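Local coordinates for protein Cfl (Pectobacterium brasiliense, PDB 7A9J) that probably uses ATP to activate coronafacic acid and related carboxylic acids, as a ligase of the adenylate-forming family that can be turned to amide synthesis, at residues 407-412 against 422-427; 365-370 against 377-382; 27-32 against 52-57; 88-93 against 245-250. The protein carries 1 engineered substitution. One frame throughout, in Å; residues are numbered along the deposited sequence.

Interaction 1 of 4, residues 407-412 against 422-427; sequences GDLVRQ and GREKDQ
Leu409 fills the tight half of this contact. Its CG sits 3.7 Å from Glu424 CA, and its CD1 methyl comes within 3.6 Å of Gln427 NE2, the two side chains crossing nearly at right angles. CG lies beside the backbone N (chi1 -63°), which sends both methyls over the start of the short 3-10 turn 424-426. The backbone closes the same region with two straight bonds: Leu409 N to Gly422 O at 2.8 Å and Glu424 N to Gly407 O at 2.9 Å.

Asp408 is buried too. It and Arg423 diverge at first, yet Arg423 bends at chi2 and chi3 and doubles back, so that its NH1 reaches Asp408 OD2 at 2.9 Å in a salt bridge. That bond is bent to 145°: OD2 is met from above the carboxylate plane, with the guanidinium turned 85° against it. NH1 also donates to Thr406 O, which helps hold the guanidinium, and Asp408 OD1 bonds to the hydroxyl of the pocket residue Tyr334.

The solvent side is the 3-10 turn, where Glu424 and Lys425 are exposed and a water bridges Lys425 N to Gly407 O. That oxygen also lies 3.5 Å above the centre of the Arg423 guanidinium. The TGD and GRxKD sequences meeting here, at the open end of hairpin 408-412/418-423, are signatures of adenylate-forming enzymes, the second leading toward the C-terminal domain.

Interaction 2 of 4, residues 365-370 against 377-382; sequences EIKINN and ELLIRS
Arg381 NH2 donates to Glu365 OE1 at 2.8 Å, nearly straight at 174°, and Arg381 NE completes a side-on grip by reaching Glu365 OE2 at 2.9 Å. Each carboxylate oxygen thus has its own nitrogen. OE1 is approached on its syn side but well out of the carboxylate plane, while lying in the guanidinium plane; OE2 is met from above the carboxylate plane, since the two flat groups are turned 37° apart. A bend at chi3 folds the arginine back over the strand pair to make this fit, while its NH1 goes to Asp401 O, which should help fix the rotation of the guanidinium.

Underneath runs a regular antiparallel beta hairpin, strands 365-368 and 376-381. Glu365 and Arg381 are a hydrogen-bonded pair, as are Lys367 and Leu379, whose Leu379 N to Lys367 O bond measures 2.8 Å. Asn369 N extends the ladder to Glu377 O at 2.9 Å.

The two faces of the hairpin differ. Glu365, Lys367, Leu379 and Arg381 share the more polar one: Leu379 CD1 tucks against Asn369 OD1 at 3.4 Å and lies 3.8 Å from Lys367 CE, so the lysine's aliphatic stem shields the leucine while its charged end makes a cation-pi contact with Trp403. On the other face Ile366 packs on Leu378 and Ile380. Leu378 CD1 meets Ile366 CB at 3.9 Å, its CG anti to the backbone N (chi1 172°) carrying that methyl across to the partner strand. Ile368 turns to Val410 and Gln412 of strand 408-412; Val410 also touches Leu378, and Ile344 touches Leu378 and Ile380.

Interaction 3 of 4, residues 27-32 against 52-57; sequences SFRKHA and NLLLLI
Phe28 supplies the aromatic part of the contact, the far end of its ring meeting three aliphatic side chains of segment 52-57. Phe28 swings its ring out opposite the backbone N (chi1 171°), straight across from helix 24-34. Its CE2 atom meets Ile57 CD1 at 3.6 Å, the two side chains arriving from opposite directions, and its CZ atom touches Leu53 CD2 at 3.7 Å; both methyls approach obliquely. Leu54 comes in differently, its CB lying at the ring edge, near the plane, 4.0 Å from Phe28 CE2. Leu53, Leu54 and Ile57 sit one and three residues apart, and so meet the ring from one side of helix 50-66.

Purely aliphatic packing is thinner. Ala32, one turn beyond Phe28, places its CB 4.2 Å from Leu54 CB, so the start of the leucine side chain is touched by the phenylalanine and the alanine together.

A third kind is the stem of a charged residue. Arg29 CG passes 4.1 Å from Leu54 CD1, its chain running extended past the leucine at the solvent-exposed side while the guanidinium goes on beyond the contact. No hydrogen bond spans the two segments.

The short helical axes approach to 10.0 Å and run at 138° to one another. Strands 39-42 and 47-49, an antiparallel pair, join the two helices along the chain. Phe50, at the start of helix 50-66, also covers Phe28 and Ala32, and helix 83-95 packs here as well, Ala87 against Leu53 and Ile57 and Tyr90 against Phe28 and Ile57.

Interaction 4 of 4, residues 88-93 against 245-250; sequences TYYACL and ITFAAL
Tyr90 and Phe247 make the aromatic part of this contact, sliding past each other in opposite directions. Phe247 CE1 lies over one face of the tyrosine ring, 3.8 Å above its plane and displaced toward the rim, and Tyr90 CZ comes 3.4 Å from Phe247 CD1. The planes are inclined at 56°, with centroids 5.0 Å apart, an oblique aromatic pair.

The two segments belong to helices 83-95 and 240-251 and cross almost perpendicularly, at 83°, with axes 12.3 Å apart; long side chains bridge that spacing. Each helix links two neighbouring parallel strands, 74-78 with 98-101 and 230-233 with 255-257, as befits the layered alpha/beta architecture of the AMP-binding domain.

Aliphatic groups meet the far end of the phenylalanine. Phe247 has CG beside its backbone N (chi1 -65°), which directs the ring toward the other helix, where its CZ meets Leu93 CD1 at 3.7 Å and Tyr89 CB at 3.9 Å, the latter at the ring edge. Leu250 works on Tyr90 instead: its CD1 methyl sits in the plane of the tyrosine ring, 3.8 Å from Tyr90 CE2.

The Tyr90 hydroxyl packs against apolar groups, its OH 3.3 Å from Phe247 CD1 and also touching Leu250 CD1. Tyr89 sends its hydroxyl away to Leu237 O, and no hydrogen bond crosses from one helix to the other. Val210 of helix 203-214 packs on Phe247, and Thr24 touches both Phe247 and Tyr90.

The four contacts fall into two touching pairs, interaction 1 lying across the chain's centre from interactions 3 and 4; interactions 1 and 3 have centres 43 Å apart. Interactions 1 and 2 share a sheet, strands 408-412 and 376-381 being neighbours: Asp408 O lies 2.8 Å from Leu378 N, and Glu377 OE2 2.8 Å from Gly407 N, both probable hydrogen bonds. Interactions 3 and 4 meet through Tyr90, whose CE1 is 3.4 Å from Phe28 CB and whose CB is 3.4 Å from Ile57 CD1. Three contacts come fairly near the bound 6-ethyl-1-oxo-indene-4-carboxylic acid: the side chains of Asp408, Ile380 and Phe247 are about 11, 10 and 10 Å from it. Phe247 shares its helix with pocket residues Pro240, Trp241 and Leu244.

Interaction 1 of 4, residues 407-412 against 422-427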
# COMPACT_ATOMS: atom_id res chain seq x y z
N GLY A 407 -9.37 9.37 -10.99
CA GLY A 407 -9.12 10.76 -10.70
C GLY A 407 -7.73 11.23 -11.08
O GLY A 407 -7.41 12.39 -10.80
N ASP A 408 -6.92 10.37 -11.70
CA ASP A 408 -5.55 10.66 -12.12
C ASP A 408 -5.50 10.86 -13.63
O ASP A 408 -6.17 10.15 -14.38
CB ASP A 408 -4.60 9.54 -11.73
CG ASP A 408 -4.42 9.42 -10.20
OD1 ASP A 408 -4.22 8.29 -9.73
OD2 ASP A 408 -4.59 10.49 -9.52
N LEU A 409 -4.74 11.85 -14.06
CA LEU A 409 -4.51 12.16 -15.47
C LEU A 409 -3.26 11.44 -15.96
O LEU A 409 -2.25 11.40 -15.26
CB LEU A 409 -4.30 13.63 -15.63
CG LEU A 409 -5.51 14.47 -15.23
CD1 LEU A 409 -5.22 15.95 -15.50
CD2 LEU A 409 -6.68 14.03 -16.09
N VAL A 410 -3.31 10.90 -17.16
CA VAL A 410 -2.17 10.17 -17.71
C VAL A 410 -2.09 10.43 -19.22
O VAL A 410 -3.01 10.96 -19.86
CB VAL A 410 -2.21 8.65 -17.48
CG1 VAL A 410 -2.14 8.29 -15.98
CG2 VAL A 410 -3.46 8.06 -18.17
N ARG A 411 -0.96 10.00 -19.78
CA ARG A 411 -0.77 9.90 -21.21
C ARG A 411 -0.04 8.60 -21.43
O ARG A 411 0.84 8.26 -20.65
CB ARG A 411 0.09 11.06 -21.77
CG ARG A 411 0.44 10.86 -23.20
CD ARG A 411 1.22 12.06 -23.73
NE ARG A 411 2.51 12.24 -23.04
CZ ARG A 411 2.77 13.28 -22.25
NH1 ARG A 411 1.83 14.19 -22.00
NH2 ARG A 411 3.97 13.42 -21.71
N GLN A 412 -0.43 7.84 -22.44
CA GLN A 412 0.18 6.53 -22.62
C GLN A 412 1.21 6.66 -23.74
O GLN A 412 0.91 7.17 -24.80
CB GLN A 412 -0.87 5.49 -22.95
CG GLN A 412 -0.36 4.05 -23.04
CD GLN A 412 -1.44 3.25 -23.71
OE1 GLN A 412 -2.13 2.49 -23.07
NE2 GLN A 412 -1.66 3.50 -25.00
N GLY A 422 -0.65 13.91 -12.88
CA GLY A 422 -1.16 14.43 -11.62
C GLY A 422 -2.65 14.17 -11.45
O GLY A 422 -3.31 13.50 -12.25
N ARG A 423 -3.14 14.63 -10.31
CA ARG A 423 -4.58 14.57 -10.06
C ARG A 423 -5.34 15.49 -11.00
O ARG A 423 -4.92 16.62 -11.28
CB ARG A 423 -4.88 15.00 -8.62
CG ARG A 423 -4.21 14.16 -7.59
CD ARG A 423 -4.89 12.84 -7.51
NE ARG A 423 -6.31 12.93 -7.16
CZ ARG A 423 -7.18 11.92 -7.24
NH1 ARG A 423 -6.79 10.71 -7.70
NH2 ARG A 423 -8.45 12.14 -6.90
N GLU A 424 -6.48 15.00 -11.48
CA GLU A 424 -7.30 15.86 -12.33
C GLU A 424 -7.63 17.16 -11.63
O GLU A 424 -7.70 18.23 -12.28
CB GLU A 424 -8.59 15.14 -12.72
CG GLU A 424 -9.47 15.97 -13.68
CD GLU A 424 -10.53 15.12 -14.40
OE1 GLU A 424 -10.69 15.30 -15.63
OE2 GLU A 424 -11.19 14.28 -13.74
N LYS A 425 -7.80 17.11 -10.32
CA LYS A 425 -8.24 18.32 -9.62
C LYS A 425 -7.12 19.30 -9.33
O LYS A 425 -7.39 20.42 -8.91
CB LYS A 425 -8.94 17.91 -8.32
CG LYS A 425 -7.99 17.40 -7.26
CD LYS A 425 -8.71 16.85 -6.02
CE LYS A 425 -7.72 16.57 -4.89
NZ LYS A 425 -6.93 15.30 -5.06
N ASP A 426 -5.87 18.94 -9.59
CA ASP A 426 -4.76 19.89 -9.48
C ASP A 426 -4.43 20.56 -10.79
O ASP A 426 -3.47 21.35 -10.84
CB ASP A 426 -3.51 19.18 -8.97
CG ASP A 426 -3.64 18.73 -7.54
OD1 ASP A 426 -4.42 19.38 -6.80
OD2 ASP A 426 -2.96 17.75 -7.16
N GLN A 427 -5.13 20.20 -11.85
CA GLN A 427 -4.82 20.69 -13.17
C GLN A 427 -5.06 22.20 -13.18
O GLN A 427 -6.02 22.70 -12.57
CB GLN A 427 -5.76 20.01 -14.17
CG GLN A 427 -5.69 20.34 -15.59
CD GLN A 427 -6.95 19.85 -16.31
OE1 GLN A 427 -7.44 20.49 -17.24
NE2 GLN A 427 -7.50 18.74 -15.85
O HOH W 1 -8.57 14.32 -9.16

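Interaction 2 of 4, residues 365-370 against 377-382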
# COMPACT_ATOMS: atom_id res chain seq x y z
N GLU A 365 -7.08 -3.82 -18.03
CA GLU A 365 -7.51 -2.99 -19.16
C GLU A 365 -7.54 -1.54 -18.73
O GLU A 365 -7.99 -1.24 -17.63
CB GLU A 365 -8.92 -3.39 -19.63
CG GLU A 365 -9.13 -4.91 -19.80
CD GLU A 365 -10.61 -5.22 -19.87
OE1 GLU A 365 -11.21 -4.92 -20.94
OE2 GLU A 365 -11.18 -5.69 -18.86
N ILE A 366 -7.10 -0.64 -19.61
CA ILE A 366 -7.18 0.76 -19.24
C ILE A 366 -7.88 1.50 -20.34
O ILE A 366 -7.89 1.06 -21.50
CB ILE A 366 -5.80 1.42 -18.94
CG1 ILE A 366 -4.93 1.45 -20.18
CG2 ILE A 366 -5.05 0.71 -17.75
CD1 ILE A 366 -4.10 2.66 -20.19
N LYS A 367 -8.51 2.61 -19.97
CA LYS A 367 -9.04 3.55 -20.92
C LYS A 367 -8.64 4.94 -20.46
O LYS A 367 -8.63 5.23 -19.26
CB LYS A 367 -10.57 3.41 -21.06
CG LYS A 367 -11.29 4.61 -21.66
CD LYS A 367 -12.72 4.25 -22.07
CE LYS A 367 -13.41 3.43 -20.98
NZ LYS A 367 -14.85 3.21 -21.33
N ILE A 368 -8.27 5.78 -21.40
CA ILE A 368 -7.90 7.15 -21.08
C ILE A 368 -8.97 8.03 -21.68
O ILE A 368 -9.23 8.00 -22.89
CB ILE A 368 -6.50 7.49 -21.61
CG1 ILE A 368 -5.48 6.54 -20.94
CG2 ILE A 368 -6.18 8.94 -21.34
CD1 ILE A 368 -4.17 6.46 -21.62
N ASN A 369 -9.61 8.79 -20.81
CA ASN A 369 -10.81 9.50 -21.22
C ASN A 369 -10.49 10.46 -22.34
O ASN A 369 -9.51 11.20 -22.25
CB ASN A 369 -11.36 10.21 -19.99
CG ASN A 369 -12.82 10.03 -19.85
OD1 ASN A 369 -13.30 9.15 -19.12
ND2 ASN A 369 -13.56 10.83 -20.58
N ASN A 370 -11.27 10.39 -23.43
CA ASN A 370 -11.01 11.17 -24.64
C ASN A 370 -11.31 12.62 -24.34
O ASN A 370 -12.46 13.00 -24.10
CB ASN A 370 -11.86 10.69 -25.83
CG ASN A 370 -11.61 11.52 -27.11
OD1 ASN A 370 -11.99 12.70 -27.21
ND2 ASN A 370 -11.00 10.87 -28.11
N GLU A 377 -8.19 11.39 -18.08
CA GLU A 377 -8.36 10.58 -16.87
C GLU A 377 -8.15 9.09 -17.13
O GLU A 377 -8.70 8.52 -18.07
CB GLU A 377 -9.76 10.81 -16.27
CG GLU A 377 -9.88 10.04 -14.95
CD GLU A 377 -11.17 10.30 -14.18
OE1 GLU A 377 -12.12 10.89 -14.77
OE2 GLU A 377 -11.22 9.90 -13.00
N LEU A 378 -7.36 8.46 -16.26
CA LEU A 378 -7.11 7.02 -16.29
C LEU A 378 -8.31 6.28 -15.70
O LEU A 378 -8.69 6.53 -14.54
CB LEU A 378 -5.86 6.68 -15.50
CG LEU A 378 -5.57 5.23 -15.30
CD1 LEU A 378 -5.40 4.59 -16.65
CD2 LEU A 378 -4.29 5.15 -14.43
N LEU A 379 -8.90 5.40 -16.51
CA LEU A 379 -9.94 4.46 -16.11
C LEU A 379 -9.39 3.04 -16.18
O LEU A 379 -8.63 2.71 -17.08
CB LEU A 379 -11.15 4.58 -17.04
CG LEU A 379 -11.68 5.98 -17.39
CD1 LEU A 379 -12.96 5.91 -18.20
CD2 LEU A 379 -11.89 6.70 -16.11
N ILE A 380 -9.77 2.19 -15.22
CA ILE A 380 -9.13 0.88 -15.11
C ILE A 380 -10.19 -0.19 -14.91
O ILE A 380 -11.12 -0.01 -14.12
CB ILE A 380 -8.09 0.81 -13.97
CG1 ILE A 380 -7.00 1.87 -14.17
CG2 ILE A 380 -7.45 -0.63 -13.89
CD1 ILE A 380 -6.20 2.09 -12.92
N ARG A 381 -10.04 -1.31 -15.61
CA ARG A 381 -10.75 -2.53 -15.28
C ARG A 381 -9.73 -3.62 -14.94
O ARG A 381 -8.76 -3.84 -15.67
CB ARG A 381 -11.66 -2.93 -16.45
CG ARG A 381 -12.67 -4.00 -16.09
CD ARG A 381 -13.89 -3.83 -17.05
NE ARG A 381 -13.48 -3.99 -18.44
CZ ARG A 381 -14.26 -3.71 -19.49
NH1 ARG A 381 -15.49 -3.26 -19.30
NH2 ARG A 381 -13.79 -3.89 -20.73
N SER A 382 -9.95 -4.28 -13.82
CA SER A 382 -8.96 -5.24 -13.31
C SER A 382 -9.41 -6.69 -13.54
O SER A 382 -10.62 -6.97 -13.55
CB SER A 382 -8.73 -5.00 -11.81
OG SER A 382 -8.00 -6.10 -11.26

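Interaction 3 of 4, residues 27-32 against 52-57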
# COMPACT_ATOMS: atom_id res chain seq x y z
N SER A 27 -3.06 -23.60 -2.99
CA SER A 27 -1.77 -23.26 -3.58
C SER A 27 -0.68 -23.21 -2.52
O SER A 27 0.45 -23.62 -2.77
CB SER A 27 -1.86 -21.90 -4.31
OG SER A 27 -2.61 -22.05 -5.48
N PHE A 28 -0.99 -22.63 -1.36
CA PHE A 28 -0.03 -22.63 -0.28
C PHE A 28 0.31 -24.07 0.12
O PHE A 28 1.48 -24.42 0.32
CB PHE A 28 -0.59 -21.87 0.94
CG PHE A 28 0.28 -22.05 2.12
CD1 PHE A 28 1.43 -21.33 2.20
CD2 PHE A 28 0.01 -23.07 3.09
CE1 PHE A 28 2.31 -21.50 3.25
CE2 PHE A 28 0.89 -23.28 4.13
CZ PHE A 28 2.05 -22.50 4.23
N ARG A 29 -0.73 -24.88 0.32
CA ARG A 29 -0.56 -26.26 0.83
C ARG A 29 0.34 -27.05 -0.09
O ARG A 29 1.28 -27.74 0.36
CB ARG A 29 -1.93 -26.93 0.89
CG ARG A 29 -1.78 -28.44 1.46
CD ARG A 29 -3.19 -29.08 1.49
NE ARG A 29 -3.00 -30.54 1.67
CZ ARG A 29 -2.59 -31.35 0.70
NH1 ARG A 29 -2.35 -30.88 -0.52
NH2 ARG A 29 -2.46 -32.66 0.94
N LYS A 30 0.04 -26.98 -1.39
CA LYS A 30 0.80 -27.72 -2.38
C LYS A 30 2.27 -27.34 -2.26
O LYS A 30 3.13 -28.22 -2.11
CB LYS A 30 0.27 -27.44 -3.77
CG LYS A 30 0.96 -28.25 -4.87
CD LYS A 30 0.60 -27.70 -6.24
CE LYS A 30 1.40 -28.43 -7.33
NZ LYS A 30 0.84 -28.12 -8.67
N HIS A 31 2.56 -26.04 -2.20
CA HIS A 31 3.95 -25.64 -2.05
C HIS A 31 4.54 -26.08 -0.71
O HIS A 31 5.69 -26.56 -0.66
CB HIS A 31 4.10 -24.15 -2.21
CG HIS A 31 5.53 -23.75 -2.27
ND1 HIS A 31 6.24 -23.71 -3.45
CD2 HIS A 31 6.43 -23.51 -1.29
CE1 HIS A 31 7.50 -23.42 -3.20
NE2 HIS A 31 7.65 -23.31 -1.90
N ALA A 32 3.81 -25.93 0.38
CA ALA A 32 4.37 -26.36 1.65
C ALA A 32 4.70 -27.85 1.62
O ALA A 32 5.70 -28.29 2.21
CB ALA A 32 3.40 -26.05 2.79
N ASN A 52 5.75 -26.59 9.04
CA ASN A 52 5.18 -26.26 10.36
C ASN A 52 4.11 -25.18 10.30
O ASN A 52 3.20 -25.16 11.15
CB ASN A 52 6.31 -25.93 11.33
CG ASN A 52 7.06 -27.26 11.81
OD1 ASN A 52 6.41 -28.32 12.01
ND2 ASN A 52 8.40 -27.23 11.92
N LEU A 53 4.22 -24.23 9.35
CA LEU A 53 3.14 -23.28 9.16
C LEU A 53 1.88 -23.98 8.68
O LEU A 53 0.79 -23.69 9.19
CB LEU A 53 3.59 -22.16 8.20
CG LEU A 53 2.54 -21.16 7.77
CD1 LEU A 53 1.99 -20.50 9.02
CD2 LEU A 53 3.23 -20.09 6.83
N LEU A 54 1.99 -24.93 7.74
CA LEU A 54 0.83 -25.73 7.37
C LEU A 54 0.24 -26.47 8.58
O LEU A 54 -0.99 -26.52 8.74
CB LEU A 54 1.17 -26.71 6.24
CG LEU A 54 0.09 -27.72 5.84
CD1 LEU A 54 -1.16 -26.98 5.22
CD2 LEU A 54 0.65 -28.74 4.87
N LEU A 55 1.08 -27.05 9.43
CA LEU A 55 0.54 -27.75 10.60
C LEU A 55 -0.23 -26.79 11.50
O LEU A 55 -1.32 -27.14 11.96
CB LEU A 55 1.64 -28.43 11.40
CG LEU A 55 2.31 -29.58 10.65
CD1 LEU A 55 3.16 -30.29 11.67
CD2 LEU A 55 1.29 -30.55 10.09
N LEU A 56 0.30 -25.58 11.71
CA LEU A 56 -0.39 -24.57 12.53
C LEU A 56 -1.73 -24.16 11.90
O LEU A 56 -2.76 -24.08 12.59
CB LEU A 56 0.51 -23.33 12.69
CG LEU A 56 -0.08 -22.10 13.40
CD1 LEU A 56 -0.51 -22.56 14.81
CD2 LEU A 56 1.00 -21.03 13.49
N ILE A 57 -1.73 -23.95 10.58
CA ILE A 57 -2.95 -23.61 9.86
C ILE A 57 -3.99 -24.69 10.06
O ILE A 57 -5.18 -24.41 10.29
CB ILE A 57 -2.65 -23.44 8.36
CG1 ILE A 57 -1.93 -22.13 8.16
CG2 ILE A 57 -3.97 -23.40 7.57
CD1 ILE A 57 -1.12 -22.10 6.85

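Interaction 4 of 4, residues 88-93 against 245-250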
# COMPACT_ATOMS: atom_id res chain seq x y z
N THR A 88 -3.78 -17.60 10.48
CA THR A 88 -5.22 -17.45 10.63
C THR A 88 -5.87 -17.11 9.31
O THR A 88 -6.93 -17.64 9.00
CB THR A 88 -5.51 -16.33 11.65
OG1 THR A 88 -5.06 -16.79 12.95
CG2 THR A 88 -7.01 -16.03 11.72
N TYR A 89 -5.23 -16.23 8.50
CA TYR A 89 -5.77 -16.01 7.15
C TYR A 89 -5.92 -17.33 6.40
O TYR A 89 -6.97 -17.60 5.81
CB TYR A 89 -4.86 -15.09 6.32
CG TYR A 89 -4.74 -13.69 6.75
CD1 TYR A 89 -5.80 -13.02 7.38
CD2 TYR A 89 -3.57 -13.01 6.49
CE1 TYR A 89 -5.69 -11.65 7.70
CE2 TYR A 89 -3.42 -11.66 6.85
CZ TYR A 89 -4.49 -10.98 7.44
OH TYR A 89 -4.39 -9.65 7.78
N TYR A 90 -4.88 -18.16 6.41
CA TYR A 90 -4.97 -19.40 5.66
C TYR A 90 -5.98 -20.38 6.26
O TYR A 90 -6.63 -21.15 5.53
CB TYR A 90 -3.62 -20.07 5.63
CG TYR A 90 -2.74 -19.51 4.53
CD1 TYR A 90 -3.12 -19.66 3.18
CD2 TYR A 90 -1.51 -18.94 4.82
CE1 TYR A 90 -2.27 -19.21 2.13
CE2 TYR A 90 -0.67 -18.49 3.79
CZ TYR A 90 -1.07 -18.65 2.46
OH TYR A 90 -0.24 -18.23 1.45
N ALA A 91 -6.10 -20.39 7.59
CA ALA A 91 -7.11 -21.27 8.20
C ALA A 91 -8.53 -20.86 7.79
O ALA A 91 -9.38 -21.74 7.56
CB ALA A 91 -6.96 -21.32 9.73
N CYS A 92 -8.80 -19.53 7.73
CA CYS A 92 -10.10 -19.04 7.29
C CYS A 92 -10.36 -19.47 5.86
O CYS A 92 -11.44 -20.00 5.53
CB CYS A 92 -10.13 -17.51 7.39
SG CYS A 92 -10.19 -16.98 9.11
N LEU A 93 -9.34 -19.30 5.02
CA LEU A 93 -9.45 -19.72 3.62
C LEU A 93 -9.70 -21.21 3.49
O LEU A 93 -10.51 -21.64 2.66
CB LEU A 93 -8.16 -19.35 2.88
CG LEU A 93 -8.06 -17.83 2.59
CD1 LEU A 93 -6.62 -17.48 2.16
CD2 LEU A 93 -9.04 -17.36 1.55
N ILE A 245 0.72 -9.43 -0.78
CA ILE A 245 2.16 -9.64 -0.91
C ILE A 245 2.56 -10.92 -0.20
O ILE A 245 3.34 -11.70 -0.74
CB ILE A 245 2.95 -8.47 -0.30
CG1 ILE A 245 2.85 -7.26 -1.24
CG2 ILE A 245 4.42 -8.84 -0.12
CD1 ILE A 245 3.30 -5.95 -0.51
N THR A 246 2.01 -11.13 0.98
CA THR A 246 2.39 -12.30 1.77
C THR A 246 1.94 -13.60 1.07
O THR A 246 2.72 -14.56 0.95
CB THR A 246 1.80 -12.15 3.17
OG1 THR A 246 2.32 -10.96 3.77
CG2 THR A 246 2.16 -13.44 4.08
N PHE A 247 0.69 -13.68 0.61
CA PHE A 247 0.24 -14.85 -0.11
C PHE A 247 1.10 -15.06 -1.36
O PHE A 247 1.49 -16.19 -1.67
CB PHE A 247 -1.22 -14.75 -0.57
CG PHE A 247 -2.23 -14.70 0.54
CD1 PHE A 247 -2.06 -15.46 1.74
CD2 PHE A 247 -3.42 -14.06 0.35
CE1 PHE A 247 -3.05 -15.41 2.72
CE2 PHE A 247 -4.40 -14.00 1.34
CZ PHE A 247 -4.25 -14.72 2.51
N ALA A 248 1.38 -13.98 -2.09
CA ALA A 248 2.09 -14.13 -3.35
C ALA A 248 3.52 -14.58 -3.11
O ALA A 248 4.01 -15.44 -3.85
CB ALA A 248 2.09 -12.77 -4.12
N ALA A 249 4.19 -14.02 -2.09
CA ALA A 249 5.57 -14.42 -1.80
C ALA A 249 5.64 -15.90 -1.42
O ALA A 249 6.47 -16.64 -1.92
CB ALA A 249 6.16 -13.62 -0.63
N LEU A 250 4.76 -16.32 -0.51
CA LEU A 250 4.75 -17.73 -0.09
C LEU A 250 4.45 -18.65 -1.25
O LEU A 250 5.12 -19.66 -1.41
CB LEU A 250 3.74 -17.93 1.05
CG LEU A 250 4.11 -17.16 2.33
CD1 LEU A 250 2.93 -17.26 3.36
CD2 LEU A 250 5.38 -17.77 2.95